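Local atomic coordinates of periplasmic binding protein component of an ABC type zinc uptake transporter (Synechocystis sp., PDB entry 1PQ4), a protein that binds zinc and, as the periplasmic binding component of an ABC-type uptake transporter, probably delivers it to the membrane complex. Residues R191-S199 against Y207-E215; Y14-V24 against Q162-E173. One frame throughout, in Å; residues are numbered along the deposited sequence.

Contact 1 of 2, residues R191-S199 against Y207-E215; sequences RKFIVFHPS and YNLVQIPIE. With ZN (zinc ion), chain C.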
loop_
_atom_site.group_PDB
_atom_site.type_symbol
_atom_site.label_atom_id
_atom_site.label_comp_id
_atom_site.label_asym_id
_atom_site.label_seq_id
_atom_site.Cartn_x
_atom_site.Cartn_y
_atom_site.Cartn_z
ATOM N N ARG A 191 8.090 -12.660 -15.826
ATOM C CA ARG A 191 7.179 -12.369 -14.720
ATOM C C ARG A 191 7.873 -11.760 -13.511
ATOM O O ARG A 191 7.240 -11.327 -12.554
ATOM C CB ARG A 191 6.531 -13.677 -14.276
ATOM C CG ARG A 191 5.074 -13.615 -14.211
ATOM C CD ARG A 191 4.486 -14.398 -15.337
ATOM N NE ARG A 191 3.983 -13.577 -16.410
ATOM C CZ ARG A 191 2.939 -12.753 -16.353
ATOM N NH1 ARG A 191 2.216 -12.558 -15.254
ATOM N NH2 ARG A 191 2.570 -12.167 -17.465
ATOM N N LYS A 192 9.183 -11.713 -13.565
ATOM C CA LYS A 192 9.970 -11.217 -12.444
ATOM C C LYS A 192 10.265 -9.722 -12.497
ATOM O O LYS A 192 10.423 -9.182 -13.596
ATOM C CB LYS A 192 11.294 -11.981 -12.434
ATOM C CG LYS A 192 11.105 -13.492 -12.407
ATOM C CD LYS A 192 12.436 -14.247 -12.375
ATOM C CE LYS A 192 12.180 -15.755 -12.421
ATOM N NZ LYS A 192 13.391 -16.572 -12.163
ATOM N N PHE A 193 10.279 -9.037 -11.338
ATOM C CA PHE A 193 10.676 -7.601 -11.310
ATOM C C PHE A 193 11.458 -7.377 -10.017
ATOM O O PHE A 193 11.205 -8.024 -9.002
ATOM C CB PHE A 193 9.511 -6.589 -11.472
ATOM C CG PHE A 193 8.482 -6.608 -10.367
ATOM C CD1 PHE A 193 8.388 -5.542 -9.481
ATOM C CD2 PHE A 193 7.570 -7.680 -10.237
ATOM C CE1 PHE A 193 7.413 -5.514 -8.485
ATOM C CE2 PHE A 193 6.569 -7.669 -9.227
ATOM C CZ PHE A 193 6.497 -6.581 -8.356
ATOM N N ILE A 194 12.454 -6.502 -10.069
ATOM C CA ILE A 194 13.297 -6.240 -8.885
ATOM C C ILE A 194 12.918 -4.898 -8.350
ATOM O O ILE A 194 12.820 -3.943 -9.100
ATOM C CB ILE A 194 14.777 -6.145 -9.252
ATOM C CG1 ILE A 194 15.185 -7.363 -10.037
ATOM C CG2 ILE A 194 15.631 -6.022 -7.991
ATOM C CD1 ILE A 194 16.653 -7.316 -10.537
ATOM N N VAL A 195 12.745 -4.817 -7.037
ATOM C CA VAL A 195 12.359 -3.591 -6.373
ATOM C C VAL A 195 13.199 -3.502 -5.133
ATOM O O VAL A 195 13.770 -4.488 -4.674
ATOM C CB VAL A 195 10.880 -3.579 -5.887
ATOM C CG1 VAL A 195 9.979 -3.537 -7.026
ATOM C CG2 VAL A 195 10.590 -4.848 -5.029
ATOM N N PHE A 196 13.287 -2.312 -4.604
ATOM C CA PHE A 196 14.098 -2.191 -3.423
ATOM C C PHE A 196 13.318 -2.723 -2.225
ATOM O O PHE A 196 13.693 -3.735 -1.667
ATOM C CB PHE A 196 14.514 -0.745 -3.185
ATOM C CG PHE A 196 15.342 -0.592 -1.946
ATOM C CD1 PHE A 196 16.650 -1.093 -1.911
ATOM C CD2 PHE A 196 14.781 -0.083 -0.778
ATOM C CE1 PHE A 196 17.381 -1.099 -0.746
ATOM C CE2 PHE A 196 15.533 -0.090 0.418
ATOM C CZ PHE A 196 16.831 -0.604 0.409
ATOM N N HIS A 197 12.219 -2.046 -1.882
ATOM C CA HIS A 197 11.418 -2.430 -0.695
ATOM C C HIS A 197 10.246 -3.300 -1.169
ATOM O O HIS A 197 9.489 -2.902 -2.061
ATOM C CB HIS A 197 10.938 -1.157 -0.028
ATOM C CG HIS A 197 9.991 -1.395 1.095
ATOM N ND1 HIS A 197 10.399 -1.875 2.322
ATOM C CD2 HIS A 197 8.648 -1.216 1.182
ATOM C CE1 HIS A 197 9.355 -1.975 3.123
ATOM N NE2 HIS A 197 8.280 -1.589 2.456
ATOM N N PRO A 198 10.083 -4.494 -0.565
ATOM C CA PRO A 198 9.023 -5.415 -0.962
ATOM C C PRO A 198 7.647 -5.024 -0.502
ATOM O O PRO A 198 7.105 -5.564 0.451
ATOM C CB PRO A 198 9.503 -6.763 -0.392
ATOM C CG PRO A 198 10.139 -6.355 0.911
ATOM C CD PRO A 198 10.863 -5.029 0.571
ATOM N N SER A 199 7.057 -4.059 -1.152
ATOM C CA SER A 199 5.707 -3.746 -0.736
ATOM C C SER A 199 4.702 -4.323 -1.719
ATOM O O SER A 199 3.499 -4.064 -1.600
ATOM C CB SER A 199 5.551 -2.234 -0.668
ATOM O OG SER A 199 6.093 -1.663 -1.805
ATOM N N TYR A 207 -1.507 -10.832 -9.807
ATOM C CA TYR A 207 -1.197 -10.856 -11.221
ATOM C C TYR A 207 -0.102 -11.805 -11.623
ATOM O O TYR A 207 0.492 -11.648 -12.680
ATOM C CB TYR A 207 -0.892 -9.422 -11.676
ATOM C CG TYR A 207 -2.041 -8.513 -11.336
ATOM C CD1 TYR A 207 -3.288 -8.737 -11.888
ATOM C CD2 TYR A 207 -1.923 -7.498 -10.378
ATOM C CE1 TYR A 207 -4.405 -7.986 -11.503
ATOM C CE2 TYR A 207 -3.035 -6.747 -9.982
ATOM C CZ TYR A 207 -4.275 -7.005 -10.554
ATOM O OH TYR A 207 -5.400 -6.323 -10.138
ATOM N N ASN A 208 0.192 -12.775 -10.779
ATOM C CA ASN A 208 1.181 -13.789 -11.120
ATOM C C ASN A 208 2.542 -13.243 -11.539
ATOM O O ASN A 208 3.081 -13.605 -12.582
ATOM C CB ASN A 208 0.631 -14.674 -12.226
ATOM C CG ASN A 208 -0.695 -15.317 -11.829
ATOM O OD1 ASN A 208 -1.702 -15.190 -12.539
ATOM N ND2 ASN A 208 -0.704 -16.000 -10.680
ATOM N N LEU A 209 3.077 -12.358 -10.712
ATOM C CA LEU A 209 4.390 -11.773 -10.940
ATOM C C LEU A 209 5.222 -12.298 -9.797
ATOM O O LEU A 209 4.685 -12.844 -8.822
ATOM C CB LEU A 209 4.322 -10.247 -10.856
ATOM C CG LEU A 209 3.382 -9.586 -11.879
ATOM C CD1 LEU A 209 3.386 -8.076 -11.687
ATOM C CD2 LEU A 209 3.832 -9.917 -13.294
ATOM N N VAL A 210 6.536 -12.149 -9.926
ATOM C CA VAL A 210 7.463 -12.578 -8.903
ATOM C C VAL A 210 8.229 -11.336 -8.509
ATOM O O VAL A 210 8.933 -10.752 -9.317
ATOM C CB VAL A 210 8.441 -13.643 -9.439
ATOM C CG1 VAL A 210 9.512 -13.918 -8.405
ATOM C CG2 VAL A 210 7.663 -14.964 -9.745
ATOM N N GLN A 211 8.077 -10.919 -7.269
ATOM C CA GLN A 211 8.761 -9.722 -6.816
ATOM C C GLN A 211 10.095 -10.168 -6.259
ATOM O O GLN A 211 10.123 -11.062 -5.441
ATOM C CB GLN A 211 7.921 -9.076 -5.709
ATOM C CG GLN A 211 8.670 -8.154 -4.818
ATOM C CD GLN A 211 7.834 -7.665 -3.627
ATOM O OE1 GLN A 211 7.437 -8.446 -2.735
ATOM N NE2 GLN A 211 7.579 -6.388 -3.608
ATOM N N ILE A 212 11.191 -9.555 -6.689
ATOM C CA ILE A 212 12.530 -9.909 -6.198
ATOM C C ILE A 212 12.985 -8.665 -5.440
ATOM O O ILE A 212 13.257 -7.606 -6.025
ATOM C CB ILE A 212 13.515 -10.197 -7.376
ATOM C CG1 ILE A 212 13.025 -11.420 -8.171
ATOM C CG2 ILE A 212 14.914 -10.465 -6.837
ATOM C CD1 ILE A 212 13.689 -11.613 -9.532
ATOM N N PRO A 213 13.047 -8.762 -4.123
ATOM C CA PRO A 213 13.462 -7.574 -3.383
ATOM C C PRO A 213 14.945 -7.441 -3.167
ATOM O O PRO A 213 15.666 -8.438 -3.088
ATOM C CB PRO A 213 12.704 -7.720 -2.056
ATOM C CG PRO A 213 12.702 -9.213 -1.850
ATOM C CD PRO A 213 12.387 -9.751 -3.240
ATOM N N ILE A 214 15.395 -6.199 -3.093
ATOM C CA ILE A 214 16.809 -5.922 -2.841
ATOM C C ILE A 214 17.021 -5.781 -1.311
ATOM O O ILE A 214 17.993 -6.298 -0.763
ATOM C CB ILE A 214 17.244 -4.576 -3.494
ATOM C CG1 ILE A 214 17.156 -4.659 -5.009
ATOM C CG2 ILE A 214 18.729 -4.243 -3.121
ATOM C CD1 ILE A 214 17.180 -3.315 -5.731
ATOM N N GLU A 215 16.162 -5.030 -0.635
ATOM C CA GLU A 215 16.356 -4.893 0.814
ATOM C C GLU A 215 16.214 -6.247 1.490
ATOM O O GLU A 215 15.493 -7.118 1.012
ATOM C CB GLU A 215 15.358 -3.903 1.438
ATOM C CG GLU A 215 13.952 -4.400 1.563
ATOM C CD GLU A 215 13.182 -3.774 2.744
ATOM O OE1 GLU A 215 13.066 -2.520 2.833
ATOM O OE2 GLU A 215 12.683 -4.573 3.583
HETATM ZN ZN ZN C . 6.394 -1.210 3.186
HETATM O O HOH W 1 5.395 0.551 2.136
#

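Contact 2 of 2, residues Y14-V24 against Q162-E173; sequences YFLEKIGGDLV and QYEANLAAFLAE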
loop_
_atom_site.group_PDB
_atom_site.type_symbol
_atom_site.label_atom_id
_atom_site.label_comp_id
_atom_site.label_asym_id
_atom_site.label_seq_id
_atom_site.Cartn_x
_atom_site.Cartn_y
_atom_site.Cartn_z
ATOM N N TYR A 14 -7.739 7.895 -0.277
ATOM C CA TYR A 14 -8.430 7.645 -1.538
ATOM C C TYR A 14 -9.668 6.723 -1.255
ATOM O O TYR A 14 -10.773 6.964 -1.738
ATOM C CB TYR A 14 -7.474 6.941 -2.499
ATOM C CG TYR A 14 -8.058 6.639 -3.867
ATOM C CD1 TYR A 14 -8.016 7.597 -4.894
ATOM C CD2 TYR A 14 -8.670 5.415 -4.130
ATOM C CE1 TYR A 14 -8.564 7.340 -6.134
ATOM C CE2 TYR A 14 -9.255 5.137 -5.388
ATOM C CZ TYR A 14 -9.181 6.124 -6.375
ATOM O OH TYR A 14 -9.736 5.923 -7.597
ATOM N N PHE A 15 -9.440 5.664 -0.494
ATOM C CA PHE A 15 -10.502 4.710 -0.167
ATOM C C PHE A 15 -11.594 5.445 0.602
ATOM O O PHE A 15 -12.779 5.286 0.323
ATOM C CB PHE A 15 -9.968 3.609 0.729
ATOM C CG PHE A 15 -8.814 2.833 0.162
ATOM C CD1 PHE A 15 -8.021 2.052 1.036
ATOM C CD2 PHE A 15 -8.513 2.845 -1.193
ATOM C CE1 PHE A 15 -6.947 1.307 0.567
ATOM C CE2 PHE A 15 -7.423 2.085 -1.698
ATOM C CZ PHE A 15 -6.643 1.326 -0.822
ATOM N N LEU A 16 -11.198 6.238 1.596
ATOM C CA LEU A 16 -12.199 6.956 2.370
ATOM C C LEU A 16 -12.982 7.957 1.559
ATOM O O LEU A 16 -14.201 8.139 1.788
ATOM C CB LEU A 16 -11.581 7.672 3.580
ATOM C CG LEU A 16 -11.539 6.797 4.850
ATOM C CD1 LEU A 16 -12.956 6.582 5.393
ATOM C CD2 LEU A 16 -10.933 5.416 4.506
ATOM N N GLU A 17 -12.282 8.669 0.668
ATOM C CA GLU A 17 -12.984 9.654 -0.186
ATOM C C GLU A 17 -14.027 8.930 -1.056
ATOM O O GLU A 17 -15.118 9.424 -1.239
ATOM C CB GLU A 17 -11.984 10.387 -1.095
ATOM C CG GLU A 17 -12.586 11.507 -1.977
ATOM C CD GLU A 17 -13.353 12.564 -1.190
ATOM O OE1 GLU A 17 -13.034 12.813 0.005
ATOM O OE2 GLU A 17 -14.290 13.166 -1.786
ATOM N N LYS A 18 -13.676 7.779 -1.600
ATOM C CA LYS A 18 -14.594 7.023 -2.465
ATOM C C LYS A 18 -15.817 6.521 -1.680
ATOM O O LYS A 18 -16.948 6.524 -2.161
ATOM C CB LYS A 18 -13.859 5.804 -3.042
ATOM C CG LYS A 18 -12.889 6.170 -4.168
ATOM C CD LYS A 18 -13.715 6.493 -5.448
ATOM C CE LYS A 18 -12.861 7.145 -6.563
ATOM N NZ LYS A 18 -13.605 7.103 -7.872
ATOM N N ILE A 19 -15.571 6.102 -0.453
ATOM C CA ILE A 19 -16.656 5.527 0.360
ATOM C C ILE A 19 -17.489 6.586 1.049
ATOM O O ILE A 19 -18.722 6.510 1.098
ATOM C CB ILE A 19 -16.034 4.585 1.399
ATOM C CG1 ILE A 19 -15.472 3.357 0.696
ATOM C CG2 ILE A 19 -17.082 4.213 2.516
ATOM C CD1 ILE A 19 -14.553 2.498 1.556
ATOM N N GLY A 20 -16.823 7.621 1.539
ATOM C CA GLY A 20 -17.519 8.659 2.301
ATOM C C GLY A 20 -17.867 9.948 1.597
ATOM O O GLY A 20 -18.848 10.607 1.963
ATOM N N GLY A 21 -17.056 10.335 0.611
ATOM C CA GLY A 21 -17.319 11.581 -0.099
ATOM C C GLY A 21 -17.387 12.739 0.890
ATOM O O GLY A 21 -16.580 12.809 1.795
ATOM N N ASP A 22 -18.362 13.631 0.723
ATOM C CA ASP A 22 -18.510 14.804 1.582
ATOM C C ASP A 22 -18.937 14.513 3.007
ATOM O O ASP A 22 -18.959 15.420 3.841
ATOM C CB ASP A 22 -19.532 15.782 0.985
ATOM C CG ASP A 22 -19.049 16.417 -0.272
ATOM O OD1 ASP A 22 -17.811 16.449 -0.482
ATOM O OD2 ASP A 22 -19.915 16.892 -1.048
ATOM N N LEU A 23 -19.321 13.275 3.298
ATOM C CA LEU A 23 -19.719 12.930 4.664
ATOM C C LEU A 23 -18.543 12.751 5.622
ATOM O O LEU A 23 -18.751 12.593 6.813
ATOM C CB LEU A 23 -20.522 11.630 4.659
ATOM C CG LEU A 23 -21.755 11.794 3.751
ATOM C CD1 LEU A 23 -22.447 10.456 3.570
ATOM C CD2 LEU A 23 -22.706 12.807 4.420
ATOM N N VAL A 24 -17.323 12.709 5.092
ATOM C CA VAL A 24 -16.146 12.537 5.941
ATOM C C VAL A 24 -15.094 13.609 5.572
ATOM O O VAL A 24 -15.104 14.172 4.486
ATOM C CB VAL A 24 -15.485 11.109 5.775
ATOM C CG1 VAL A 24 -16.519 9.965 6.170
ATOM C CG2 VAL A 24 -15.016 10.879 4.344
ATOM N N GLN A 162 -26.236 6.119 1.760
ATOM C CA GLN A 162 -25.226 6.743 0.906
ATOM C C GLN A 162 -23.905 5.970 1.001
ATOM O O GLN A 162 -23.255 5.746 -0.010
ATOM C CB GLN A 162 -25.020 8.225 1.278
ATOM C CG GLN A 162 -24.187 8.988 0.267
ATOM C CD GLN A 162 -24.893 9.078 -1.099
ATOM O OE1 GLN A 162 -25.994 9.650 -1.194
ATOM N NE2 GLN A 162 -24.278 8.511 -2.154
ATOM N N TYR A 163 -23.511 5.545 2.197
ATOM C CA TYR A 163 -22.262 4.766 2.291
ATOM C C TYR A 163 -22.363 3.476 1.495
ATOM O O TYR A 163 -21.367 3.018 0.910
ATOM C CB TYR A 163 -21.941 4.386 3.740
ATOM C CG TYR A 163 -21.586 5.560 4.630
ATOM C CD1 TYR A 163 -22.364 5.863 5.753
ATOM C CD2 TYR A 163 -20.517 6.410 4.311
ATOM C CE1 TYR A 163 -22.111 6.978 6.530
ATOM C CE2 TYR A 163 -20.254 7.531 5.080
ATOM C CZ TYR A 163 -21.059 7.813 6.198
ATOM O OH TYR A 163 -20.804 8.904 6.999
ATOM N N GLU A 164 -23.543 2.839 1.514
ATOM C CA GLU A 164 -23.748 1.593 0.766
ATOM C C GLU A 164 -23.694 1.817 -0.721
ATOM O O GLU A 164 -23.119 1.017 -1.455
ATOM C CB GLU A 164 -25.133 0.982 1.053
ATOM C CG GLU A 164 -25.471 0.981 2.482
ATOM C CD GLU A 164 -25.588 -0.396 3.005
ATOM O OE1 GLU A 164 -24.527 -1.014 3.246
ATOM O OE2 GLU A 164 -26.743 -0.856 3.150
ATOM N N ALA A 165 -24.354 2.870 -1.185
ATOM C CA ALA A 165 -24.317 3.142 -2.622
ATOM C C ALA A 165 -22.865 3.513 -3.012
ATOM O O ALA A 165 -22.345 3.076 -4.082
ATOM C CB ALA A 165 -25.272 4.316 -2.969
ATOM N N ASN A 166 -22.221 4.342 -2.183
ATOM C CA ASN A 166 -20.818 4.721 -2.518
ATOM C C ASN A 166 -19.938 3.469 -2.513
ATOM O O ASN A 166 -19.047 3.339 -3.332
ATOM C CB ASN A 166 -20.199 5.721 -1.527
ATOM C CG ASN A 166 -20.862 7.072 -1.546
ATOM O OD1 ASN A 166 -21.611 7.425 -2.461
ATOM N ND2 ASN A 166 -20.567 7.863 -0.536
ATOM N N LEU A 167 -20.196 2.530 -1.601
ATOM C CA LEU A 167 -19.379 1.307 -1.545
ATOM C C LEU A 167 -19.572 0.527 -2.814
ATOM O O LEU A 167 -18.612 0.032 -3.430
ATOM C CB LEU A 167 -19.836 0.408 -0.381
ATOM C CG LEU A 167 -19.024 -0.702 0.334
ATOM C CD1 LEU A 167 -19.874 -1.954 0.450
ATOM C CD2 LEU A 167 -17.678 -0.998 -0.257
ATOM N N ALA A 168 -20.837 0.391 -3.204
ATOM C CA ALA A 168 -21.131 -0.377 -4.429
ATOM C C ALA A 168 -20.400 0.229 -5.646
ATOM O O ALA A 168 -19.860 -0.512 -6.480
ATOM C CB ALA A 168 -22.691 -0.428 -4.679
ATOM N N ALA A 169 -20.405 1.564 -5.740
ATOM C CA ALA A 169 -19.724 2.245 -6.832
ATOM C C ALA A 169 -18.237 1.912 -6.776
ATOM O O ALA A 169 -17.608 1.538 -7.773
ATOM C CB ALA A 169 -19.943 3.794 -6.720
ATOM N N PHE A 170 -17.647 2.049 -5.593
ATOM C CA PHE A 170 -16.214 1.735 -5.491
ATOM C C PHE A 170 -15.912 0.251 -5.769
ATOM O O PHE A 170 -14.911 -0.036 -6.413
ATOM C CB PHE A 170 -15.696 2.148 -4.091
ATOM C CG PHE A 170 -14.187 2.070 -3.933
ATOM C CD1 PHE A 170 -13.642 1.795 -2.681
ATOM C CD2 PHE A 170 -13.334 2.341 -5.004
ATOM C CE1 PHE A 170 -12.260 1.796 -2.508
ATOM C CE2 PHE A 170 -11.982 2.344 -4.859
ATOM C CZ PHE A 170 -11.429 2.070 -3.604
ATOM N N LEU A 171 -16.735 -0.717 -5.303
ATOM C CA LEU A 171 -16.416 -2.130 -5.612
ATOM C C LEU A 171 -16.446 -2.393 -7.124
ATOM O O LEU A 171 -15.633 -3.154 -7.645
ATOM C CB LEU A 171 -17.397 -3.122 -4.937
ATOM C CG LEU A 171 -17.345 -3.079 -3.386
ATOM C CD1 LEU A 171 -18.533 -3.915 -2.776
ATOM C CD2 LEU A 171 -15.943 -3.605 -2.914
ATOM N N ALA A 172 -17.387 -1.767 -7.835
ATOM C CA ALA A 172 -17.467 -1.981 -9.301
ATOM C C ALA A 172 -16.227 -1.375 -9.997
ATOM O O ALA A 172 -15.715 -1.923 -10.980
ATOM C CB ALA A 172 -18.776 -1.331 -9.832
ATOM N N GLU A 173 -15.785 -0.213 -9.519
ATOM C CA GLU A 173 -14.584 0.414 -10.058
ATOM C C GLU A 173 -13.408 -0.521 -9.799
ATOM O O GLU A 173 -12.521 -0.673 -10.635
ATOM C CB GLU A 173 -14.257 1.744 -9.348
ATOM C CG GLU A 173 -15.181 2.922 -9.579
ATOM C CD GLU A 173 -14.808 4.113 -8.662
ATOM O OE1 GLU A 173 -13.620 4.501 -8.603
ATOM O OE2 GLU A 173 -15.711 4.660 -7.989
HETATM O O HOH W 2 -11.363 3.684 -8.295
HETATM O O HOH W 3 -17.680 5.445 -4.560
HETATM O O HOH W 4 -21.115 10.728 -0.060
#

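Contact 1 of 2, residues R191-S199 against Y207-E215
His197 and Glu215 face each other just past the C-terminal ends of two parallel strands, 192-195 and 210-213, joined through helix 201-206 in a beta-alpha-beta unit, and they illustrate how a second-shell carboxylate can orient a metal ligand. The imidazole gives NE2 to the zinc ion at 2.1 Å, a site completed by His37, His133 and a water, while ND1 donates in the ring plane to Glu215 OE1 at 2.8 Å, nearly straight at 174°. Gripped at NE2 by the metal and at ND1 by this in-plane bond, the imidazole is held against rotation and may be a stronger donor to the metal, although the carboxylate is met from above its plane. With CG of Glu215 set between its backbone N and carbonyl carbon (chi1 74°), the chain runs back beside Pro198, whose CD touches Glu215 CG. Glu215 CB lies over one face of the Phe196 ring, offset toward the rim, in a CH-pi contact. Phe193 turns one face to Gln211 CA and its edge to Leu209 CB. On its own face of the sheet, Ile194 meets Ile214, just beyond strand 210-213, at about a right angle, with Ile194 CG2 3.6 Å from Ile214 CG1.

Contact 2 of 2, residues Y14-V24 against Q162-E173
Lys18 and Phe170 meet where helix 10-20 crosses helix 160-185, the two local axes coming within 8.1 Å and their directions 126° apart. The contact packs helix 10-20, which precedes strand 24-28 of the four-stranded parallel sheet, against the long helix 160-185. The packing is knobs-into-holes in character at one point: the Phe170 ring enters a hole formed by Tyr14, Phe15, Lys18 and Ile19. CG of Phe170 stands anti to the backbone N (chi1 -171°), which sends the ring across to the other helix. There Lys18 CB lies over one face in a CH-pi contact, 4.0 Å from the ring centroid, while Phe15 CD2 comes to the ring's edge, and Ile19 CG1 and Tyr14 CE2 approach obliquely. Beyond the ring, the lysine chain bends at chi2 and carries NZ to Glu173 OE1, a 2.7 Å salt bridge made on the syn side of the carboxylate. Replacing Lys18 by an alanine would probably leave Glu173 without its positive mate and strip the lysine CG from its contact with Phe170 CD2 and CE2.

At the end of helix 10-20, Asn166 ND2 donates to Ile19 O at 2.8 Å, from above the carbonyl plane, and a water links the same nitrogen to Gly20 O. Gln162 NE2, one turn earlier, donates to Asn166 OD1 and thereby fixes the amide's rotation. The Tyr163 ring brings its edge to Ile19 O and Gly20 CA; its hydroxyl bonds to Asp156, and Leu23 CB rests 3.6 Å from Tyr163 OH.

Contacts 1 and 2 lie on opposite sides of the chain's centre, their own centres about 31 Å apart and their nearest atoms about 9 Å apart, so neither touches the other. Along the chain they come in series: contact 2 closes within helix 160-185, and strand 192-195, which opens contact 1, is the next element. That long helix therefore connects them, held at one end against helix 10-20, which comes between strands 3-7 and 24-28 in sequence. Contact 1 belongs to the later beta-alpha-beta unit, whereas the side chain of Phe15 in contact 2 remains about 14 Å from the zinc ion. Contact 1 thus supplies one of the three histidine ligands, and contact 2 packs helices away from the metal.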